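Local structure of CCR4-not transcription complex subunit 1 (Chaetomium thermophilum var. thermophilum DSM 1495, 6H3Z) at residues S90-F94 / L128-Q132; F137-I143 / F175-L179. The protein probably serves, through this MIF4G-like domain among others, as a scaffold subunit of the CCR4-NOT complex, the major cytoplasmic mRNA deadenylase. All coordinates share one frame; numbering follows the deposited sequence.

Contact 1: residues S90-F94 / L128-Q132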
ATOM      1  N   SER A  90      -0.990   3.036   8.478  1.00 79.41           N
ATOM      2  CA  SER A  90       0.268   2.635   7.856  1.00 76.98           C
ATOM      3  C   SER A  90       0.676   1.258   8.387  1.00 79.69           C
ATOM      4  O   SER A  90       0.861   0.331   7.591  1.00 79.54           O
ATOM      5  CB  SER A  90       1.351   3.667   8.146  1.00 78.96           C
ATOM      6  OG  SER A  90       0.977   4.928   7.624  1.00 83.61           O
ATOM      7  N   GLN A  91       0.699   1.103   9.727  1.00 75.01           N
ATOM      8  CA  GLN A  91       1.028  -0.152  10.377  1.00 75.17           C
ATOM      9  C   GLN A  91       0.124  -1.305   9.920  1.00 79.79           C
ATOM     10  O   GLN A  91       0.600  -2.429   9.755  1.00 80.27           O
ATOM     11  CB  GLN A  91       1.056   0.010  11.907  1.00 78.70           C
ATOM     12  CG  GLN A  91       2.338   0.678  12.470  1.00108.32           C
ATOM     13  CD  GLN A  91       3.675   0.302  11.803  1.00141.78           C
ATOM     14  OE1 GLN A  91       4.016  -0.891  11.601  1.00140.14           O
ATOM     15  NE2 GLN A  91       4.489   1.323  11.487  1.00129.09           N
ATOM     16  N   LEU A  92      -1.162  -1.011   9.646  1.00 76.23           N
ATOM     17  CA  LEU A  92      -2.130  -2.005   9.170  1.00 75.19           C
ATOM     18  C   LEU A  92      -1.806  -2.422   7.738  1.00 79.17           C
ATOM     19  O   LEU A  92      -1.839  -3.611   7.435  1.00 79.08           O
ATOM     20  CB  LEU A  92      -3.583  -1.490   9.298  1.00 74.84           C
ATOM     21  CG  LEU A  92      -4.693  -2.515   9.117  1.00 78.70           C
ATOM     22  CD1 LEU A  92      -4.417  -3.764   9.886  1.00 79.67           C
ATOM     23  CD2 LEU A  92      -6.022  -1.955   9.519  1.00 81.72           C
ATOM     24  N   LEU A  93      -1.467  -1.444   6.875  1.00 76.05           N
ATOM     25  CA  LEU A  93      -1.129  -1.674   5.470  1.00 75.32           C
ATOM     26  C   LEU A  93       0.092  -2.559   5.351  1.00 80.11           C
ATOM     27  O   LEU A  93       0.096  -3.464   4.522  1.00 79.91           O
ATOM     28  CB  LEU A  93      -0.944  -0.344   4.708  1.00 74.36           C
ATOM     29  CG  LEU A  93      -2.236   0.452   4.419  1.00 79.55           C
ATOM     30  CD1 LEU A  93      -1.928   1.870   4.025  1.00 78.59           C
ATOM     31  CD2 LEU A  93      -3.074  -0.210   3.341  1.00 82.08           C
ATOM     32  N   PHE A  94       1.078  -2.365   6.265  1.00 77.41           N
ATOM     33  CA  PHE A  94       2.323  -3.141   6.356  1.00 76.47           C
ATOM     34  C   PHE A  94       2.063  -4.566   6.807  1.00 83.94           C
ATOM     35  O   PHE A  94       2.903  -5.441   6.595  1.00 84.66           O
ATOM     36  CB  PHE A  94       3.380  -2.445   7.235  1.00 77.55           C
ATOM     37  CG  PHE A  94       3.751  -1.030   6.830  1.00 77.93           C
ATOM     38  CD1 PHE A  94       3.772  -0.650   5.484  1.00 78.92           C
ATOM     39  CD2 PHE A  94       4.121  -0.086   7.791  1.00 79.52           C
ATOM     40  CE1 PHE A  94       4.117   0.648   5.114  1.00 77.86           C
ATOM     41  CE2 PHE A  94       4.463   1.215   7.416  1.00 81.03           C
ATOM     42  CZ  PHE A  94       4.446   1.571   6.081  1.00 77.36           C
ATOM     43  N   LEU A 128       7.982   7.826   6.179  1.00 86.64           N
ATOM     44  CA  LEU A 128       7.771   6.587   6.924  1.00 85.76           C
ATOM     45  C   LEU A 128       7.661   5.400   5.957  1.00 88.53           C
ATOM     46  O   LEU A 128       8.253   4.351   6.216  1.00 88.26           O
ATOM     47  CB  LEU A 128       6.509   6.695   7.797  1.00 86.49           C
ATOM     48  CG  LEU A 128       5.941   5.402   8.368  1.00 90.74           C
ATOM     49  CD1 LEU A 128       6.731   4.943   9.556  1.00 92.51           C
ATOM     50  CD2 LEU A 128       4.490   5.568   8.740  1.00 92.21           C
ATOM     51  N   PHE A 129       6.912   5.572   4.845  1.00 83.78           N
ATOM     52  CA  PHE A 129       6.742   4.536   3.822  1.00 82.12           C
ATOM     53  C   PHE A 129       8.074   4.216   3.146  1.00 91.99           C
ATOM     54  O   PHE A 129       8.461   3.043   3.057  1.00 91.24           O
ATOM     55  CB  PHE A 129       5.658   4.936   2.805  1.00 81.81           C
ATOM     56  CG  PHE A 129       4.277   4.507   3.227  1.00 82.29           C
ATOM     57  CD1 PHE A 129       3.641   5.115   4.310  1.00 85.74           C
ATOM     58  CD2 PHE A 129       3.629   3.464   2.578  1.00 82.75           C
ATOM     59  CE1 PHE A 129       2.382   4.692   4.729  1.00 86.45           C
ATOM     60  CE2 PHE A 129       2.357   3.049   2.989  1.00 85.80           C
ATOM     61  CZ  PHE A 129       1.747   3.662   4.067  1.00 84.88           C
ATOM     62  N   HIS A 130       8.820   5.278   2.780  1.00 93.62           N
ATOM     63  CA  HIS A 130      10.121   5.207   2.113  1.00 95.41           C
ATOM     64  C   HIS A 130      11.271   4.763   3.025  1.00 99.88           C
ATOM     65  O   HIS A 130      12.403   4.648   2.551  1.00101.40           O
ATOM     66  CB  HIS A 130      10.442   6.547   1.413  1.00 97.90           C
ATOM     67  CG  HIS A 130       9.586   6.829   0.205  1.00101.48           C
ATOM     68  ND1 HIS A 130      10.109   7.455  -0.911  1.00103.94           N
ATOM     69  CD2 HIS A 130       8.278   6.548  -0.028  1.00103.21           C
ATOM     70  CE1 HIS A 130       9.108   7.548  -1.780  1.00103.25           C
ATOM     71  NE2 HIS A 130       7.987   7.019  -1.294  1.00103.15           N
ATOM     72  N   GLN A 131      10.973   4.484   4.310  1.00 94.96           N
ATOM     73  CA  GLN A 131      11.897   4.021   5.354  1.00 94.89           C
ATOM     74  C   GLN A 131      11.684   2.531   5.636  1.00 96.68           C
ATOM     75  O   GLN A 131      12.453   1.927   6.382  1.00 98.05           O
ATOM     76  CB  GLN A 131      11.624   4.783   6.661  1.00 97.96           C
ATOM     77  CG  GLN A 131      12.530   5.972   6.940  1.00118.52           C
ATOM     78  CD  GLN A 131      12.019   6.789   8.114  1.00147.05           C
ATOM     79  OE1 GLN A 131      11.742   7.987   7.985  1.00150.46           O
ATOM     80  NE2 GLN A 131      11.875   6.167   9.288  1.00133.53           N
ATOM     81  N   GLN A 132      10.602   1.959   5.120  1.00 91.26           N
ATOM     82  CA  GLN A 132      10.267   0.551   5.338  1.00 90.19           C
ATOM     83  C   GLN A 132      11.074  -0.377   4.456  1.00 94.94           C
ATOM     84  O   GLN A 132      11.261  -0.066   3.275  1.00 96.50           O
ATOM     85  CB  GLN A 132       8.790   0.295   5.026  1.00 89.90           C
ATOM     86  CG  GLN A 132       7.808   1.031   5.899  1.00 90.71           C
ATOM     87  CD  GLN A 132       8.145   0.974   7.363  1.00 94.79           C
ATOM     88  OE1 GLN A 132       8.382   2.010   7.962  1.00 88.29           O
ATOM     89  NE2 GLN A 132       8.198  -0.227   7.953  1.00 75.46           N
TER
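Ser-90 faces Phe-129 with their CA atoms 7.9 Å apart, and Phe-94 faces Gln-132 at 8.8 Å. No hydrogen bond joins the two segments. Residues 90-94 lie on the C-terminal part of helix 80-93, where Phe-94 N bonds to Ser-90 O. Across from it, helix 118-129 gives way to a type I beta turn from Phe-129 to Gln-132, closed by the bond from Gln-132 N to Phe-129 O. The turn sets Gln-132 across from Phe-94.

The two phenylalanines make the core of the contact as an edge-to-face pair. The edge of Phe-94 points at the face of Phe-129, with CZ of Phe-94 over the middle of that ring, centroids 4.8 Å apart and planes at 57°. Gln-132 overlies Phe-94: its CG, beside the backbone N (chi1 -63°), makes a CH-pi contact 3.8 Å from the ring centroid, and a bend at chi2 stacks the amide on the ring, planes 15° apart. On the opposite face of Phe-94 sits the carbonyl O of Ser-90. Phenylalanines suit these places because they span backbones 8 to 9 Å apart and offer each other an edge and a face.

Ser-90 and Leu-93 reach the rim of the Phe-129 ring, with Leu-93 CD1 4.1 Å from Phe-129 CZ. A small residue fits at Ser-90, and its hydroxyl is satisfied by Leu-86 O within its own helix. Leu-128 CD2 lies 3.7 Å from Ser-90 CB. Were Phe-129 replaced by alanine, the Phe-94 edge would probably lose the face it points at, and a gap would open beside Leu-93.

This is structural packing within the ARM-repeat-like helical array of the NOT1 MIF4G-like domain. Helix 100-116 packs on Ser-90 through Leu-110 and on Leu-93 through Leu-106 and Val-107, while Leu-142 and Leu-146 of helix 140-146 meet Leu-93 and Phe-129 respectively.

Contact 2: residues F137-I143 / F175-L179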
ATOM      1  N   PHE A 137       6.384  -4.362   0.781  1.00 84.16           N
ATOM      2  CA  PHE A 137       5.558  -3.950  -0.351  1.00 82.99           C
ATOM      3  C   PHE A 137       5.419  -5.034  -1.377  1.00 82.95           C
ATOM      4  O   PHE A 137       4.647  -4.857  -2.317  1.00 81.29           O
ATOM      5  CB  PHE A 137       6.115  -2.669  -0.986  1.00 84.09           C
ATOM      6  CG  PHE A 137       6.243  -1.552   0.008  1.00 86.28           C
ATOM      7  CD1 PHE A 137       5.153  -0.752   0.317  1.00 90.85           C
ATOM      8  CD2 PHE A 137       7.436  -1.337   0.682  1.00 91.03           C
ATOM      9  CE1 PHE A 137       5.259   0.266   1.256  1.00 93.53           C
ATOM     10  CE2 PHE A 137       7.544  -0.328   1.633  1.00 96.05           C
ATOM     11  CZ  PHE A 137       6.454   0.473   1.910  1.00 94.70           C
ATOM     12  N   LEU A 138       6.112  -6.173  -1.174  1.00 78.06           N
ATOM     13  CA  LEU A 138       6.078  -7.293  -2.103  1.00 78.49           C
ATOM     14  C   LEU A 138       4.775  -8.084  -2.012  1.00 85.15           C
ATOM     15  O   LEU A 138       4.783  -9.281  -1.716  1.00 86.93           O
ATOM     16  CB  LEU A 138       7.322  -8.190  -1.986  1.00 78.98           C
ATOM     17  CG  LEU A 138       8.692  -7.565  -2.353  1.00 81.67           C
ATOM     18  CD1 LEU A 138       9.676  -8.632  -2.652  1.00 82.66           C
ATOM     19  CD2 LEU A 138       8.608  -6.626  -3.559  1.00 81.29           C
ATOM     20  N   SER A 139       3.657  -7.379  -2.319  1.00 82.04           N
ATOM     21  CA  SER A 139       2.253  -7.778  -2.374  1.00 83.97           C
ATOM     22  C   SER A 139       1.635  -6.933  -3.491  1.00 87.65           C
ATOM     23  O   SER A 139       1.532  -5.715  -3.356  1.00 84.79           O
ATOM     24  CB  SER A 139       1.558  -7.496  -1.037  1.00 88.90           C
ATOM     25  OG  SER A 139       0.151  -7.705  -1.055  1.00 99.82           O
ATOM     26  N   LEU A 140       1.278  -7.570  -4.612  1.00 87.95           N
ATOM     27  CA  LEU A 140       0.687  -6.895  -5.769  1.00 88.64           C
ATOM     28  C   LEU A 140      -0.580  -6.110  -5.419  1.00 92.96           C
ATOM     29  O   LEU A 140      -0.740  -4.995  -5.905  1.00 91.67           O
ATOM     30  CB  LEU A 140       0.403  -7.880  -6.921  1.00 91.31           C
ATOM     31  CG  LEU A 140       1.615  -8.527  -7.608  1.00 95.99           C
ATOM     32  CD1 LEU A 140       1.196  -9.716  -8.394  1.00 99.44           C
ATOM     33  CD2 LEU A 140       2.364  -7.551  -8.505  1.00 95.76           C
ATOM     34  N   SER A 141      -1.461  -6.679  -4.566  1.00 90.98           N
ATOM     35  CA  SER A 141      -2.698  -6.019  -4.132  1.00 91.02           C
ATOM     36  C   SER A 141      -2.417  -4.730  -3.321  1.00 91.53           C
ATOM     37  O   SER A 141      -3.174  -3.759  -3.459  1.00 92.12           O
ATOM     38  CB  SER A 141      -3.629  -6.986  -3.399  1.00 96.83           C
ATOM     39  OG  SER A 141      -2.914  -7.928  -2.618  1.00111.34           O
ATOM     40  N   LEU A 142      -1.303  -4.710  -2.531  1.00 84.16           N
ATOM     41  CA  LEU A 142      -0.861  -3.553  -1.741  1.00 81.36           C
ATOM     42  C   LEU A 142      -0.314  -2.480  -2.682  1.00 86.82           C
ATOM     43  O   LEU A 142      -0.687  -1.312  -2.537  1.00 87.56           O
ATOM     44  CB  LEU A 142       0.188  -3.934  -0.663  1.00 79.67           C
ATOM     45  CG  LEU A 142       0.725  -2.794   0.233  1.00 81.49           C
ATOM     46  CD1 LEU A 142      -0.395  -2.096   1.001  1.00 82.08           C
ATOM     47  CD2 LEU A 142       1.795  -3.287   1.190  1.00 78.85           C
ATOM     48  N   ILE A 143       0.570  -2.875  -3.639  1.00 81.59           N
ATOM     49  CA  ILE A 143       1.148  -1.967  -4.631  1.00 78.78           C
ATOM     50  C   ILE A 143      -0.024  -1.316  -5.361  1.00 81.92           C
ATOM     51  O   ILE A 143      -0.147  -0.098  -5.336  1.00 82.41           O
ATOM     52  CB  ILE A 143       2.096  -2.694  -5.632  1.00 81.35           C
ATOM     53  CG1 ILE A 143       3.284  -3.414  -4.937  1.00 79.63           C
ATOM     54  CG2 ILE A 143       2.566  -1.750  -6.748  1.00 82.49           C
ATOM     55  CD1 ILE A 143       4.312  -2.614  -4.386  1.00 81.57           C
ATOM     56  N   PHE A 175       5.967 -12.689  -9.973  1.00100.36           N
ATOM     57  CA  PHE A 175       5.661 -11.450  -9.264  1.00 96.07           C
ATOM     58  C   PHE A 175       6.216 -10.261 -10.043  1.00 97.22           C
ATOM     59  O   PHE A 175       5.543  -9.230 -10.126  1.00 97.43           O
ATOM     60  CB  PHE A 175       6.222 -11.465  -7.831  1.00 96.18           C
ATOM     61  CG  PHE A 175       5.839 -10.259  -6.993  1.00 95.26           C
ATOM     62  CD1 PHE A 175       6.617  -9.108  -7.002  1.00 96.46           C
ATOM     63  CD2 PHE A 175       4.709 -10.281  -6.186  1.00 97.67           C
ATOM     64  CE1 PHE A 175       6.259  -7.991  -6.235  1.00 95.21           C
ATOM     65  CE2 PHE A 175       4.361  -9.166  -5.408  1.00 98.01           C
ATOM     66  CZ  PHE A 175       5.130  -8.028  -5.452  1.00 93.84           C
ATOM     67  N   LEU A 176       7.441 -10.404 -10.616  1.00 90.38           N
ATOM     68  CA  LEU A 176       8.096  -9.349 -11.387  1.00 86.65           C
ATOM     69  C   LEU A 176       7.320  -9.002 -12.649  1.00 91.79           C
ATOM     70  O   LEU A 176       7.033  -7.823 -12.836  1.00 89.98           O
ATOM     71  CB  LEU A 176       9.569  -9.667 -11.667  1.00 86.10           C
ATOM     72  CG  LEU A 176      10.375  -8.646 -12.472  1.00 88.40           C
ATOM     73  CD1 LEU A 176      10.382  -7.274 -11.833  1.00 84.21           C
ATOM     74  CD2 LEU A 176      11.775  -9.123 -12.679  1.00 92.51           C
ATOM     75  N   GLU A 177       6.935 -10.014 -13.475  1.00 91.24           N
ATOM     76  CA  GLU A 177       6.130  -9.832 -14.693  1.00 92.91           C
ATOM     77  C   GLU A 177       4.842  -9.088 -14.323  1.00 94.92           C
ATOM     78  O   GLU A 177       4.545  -8.019 -14.866  1.00 93.07           O
ATOM     79  CB  GLU A 177       5.726 -11.189 -15.285  1.00 98.35           C
ATOM     80  CG  GLU A 177       6.800 -11.995 -15.985  1.00116.59           C
ATOM     81  CD  GLU A 177       6.214 -13.184 -16.732  1.00155.41           C
ATOM     82  OE1 GLU A 177       5.474 -12.952 -17.717  1.00160.65           O
ATOM     83  OE2 GLU A 177       6.447 -14.341 -16.305  1.00150.51           O
ATOM     84  N   GLN A 178       4.114  -9.653 -13.349  1.00 91.84           N
ATOM     85  CA  GLN A 178       2.861  -9.141 -12.822  1.00 91.48           C
ATOM     86  C   GLN A 178       2.965  -7.690 -12.385  1.00 92.57           C
ATOM     87  O   GLN A 178       2.103  -6.888 -12.763  1.00 91.37           O
ATOM     88  CB  GLN A 178       2.331 -10.047 -11.700  1.00 93.23           C
ATOM     89  CG  GLN A 178       1.575 -11.273 -12.218  1.00 98.51           C
ATOM     90  CD  GLN A 178       0.861 -12.024 -11.119  1.00123.19           C
ATOM     91  OE1 GLN A 178      -0.363 -11.917 -10.967  1.00120.72           O
ATOM     92  NE2 GLN A 178       1.602 -12.799 -10.320  1.00116.48           N
ATOM     93  N   LEU A 179       4.050  -7.344 -11.651  1.00 88.27           N
ATOM     94  CA  LEU A 179       4.314  -5.976 -11.208  1.00 85.85           C
ATOM     95  C   LEU A 179       4.523  -5.034 -12.403  1.00 95.25           C
ATOM     96  O   LEU A 179       4.017  -3.917 -12.373  1.00 94.84           O
ATOM     97  CB  LEU A 179       5.491  -5.894 -10.223  1.00 82.95           C
ATOM     98  CG  LEU A 179       5.825  -4.469  -9.770  1.00 85.00           C
ATOM     99  CD1 LEU A 179       4.677  -3.842  -9.017  1.00 85.20           C
ATOM    100  CD2 LEU A 179       7.067  -4.414  -8.936  1.00 84.47           C
TER
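Phe-175 swings its CG trans to the backbone N (chi1 -175°), which sends the ring out from helix 172-183 to the chain at Leu-138 to Leu-140. Leu-140 answers with CG on the side of its own N (chi1 -67°), and the two side chains run antiparallel alongside one another. Leu-140 CD2 thereby comes over one face of the Phe-175 ring, 4.2 Å from the centroid and 17° off the normal, a CH-pi contact, while its CG lies 3.6 Å from Phe-175 CE2.

The far end of the ring abuts backbone. Phe-175 CZ is 3.5 Å from Leu-138 C, and Ser-139 N lies at the ring edge near its plane. An inverse gamma turn centred on Leu-138 is closed by the bond from Ser-139 N to Phe-137 O, and Ser-139 follows as the N-cap residue of helix 140-146. The ring end thus meets the backbone of this turn and of the helix N-cap, within the all-helical MIF4G-like fold of NOT1. Leu-138 adds its CD2 at 3.8 Å from Phe-175 CE1, the two side chains crossing at about a right angle.

The branched end of Leu-140 serves two residues of the opposing helix. CD1 approaches Gln-178 CB at 3.5 Å, and the Gln-178 amide lies against the same methyl, its CD 3.6 Å from Leu-140 CD1; a long polar residue can cover a leucine in this way at an exposed position. CD2 reaches the backbone of Leu-179. One turn on from Leu-140, Ile-143 CG2 meets Leu-179 CD1 at 3.7 Å; branching at CB suits Ile-143 here, since CG2, anti to the backbone N, points across to the other helix. Met-161 of helix 154-166 touches Leu-138, Phe-175 and Leu-179, and Ile-157 of the same helix touches Ile-143.

The two contacts follow in series along the chain, contact 1 closing at Gln-132 before contact 2 opens at Phe-137, with centres about 16 Å apart. Contact 1 joins helix 80-93 to helix 118-129, and contact 2 joins helix 140-146 to helix 172-183; the linking segment is short, and helices 118-129 and 140-146 are consecutive. They also touch directly: Phe-137 packs its ring on Phe-94, Phe-129 O and Gln-132 CB, and Leu-142 CD2 meets Leu-93 O. Through these touches packing runs on from the earlier helices to the later ones, building one continuous helical domain of NOT1, consistent with a role as molecular adaptor.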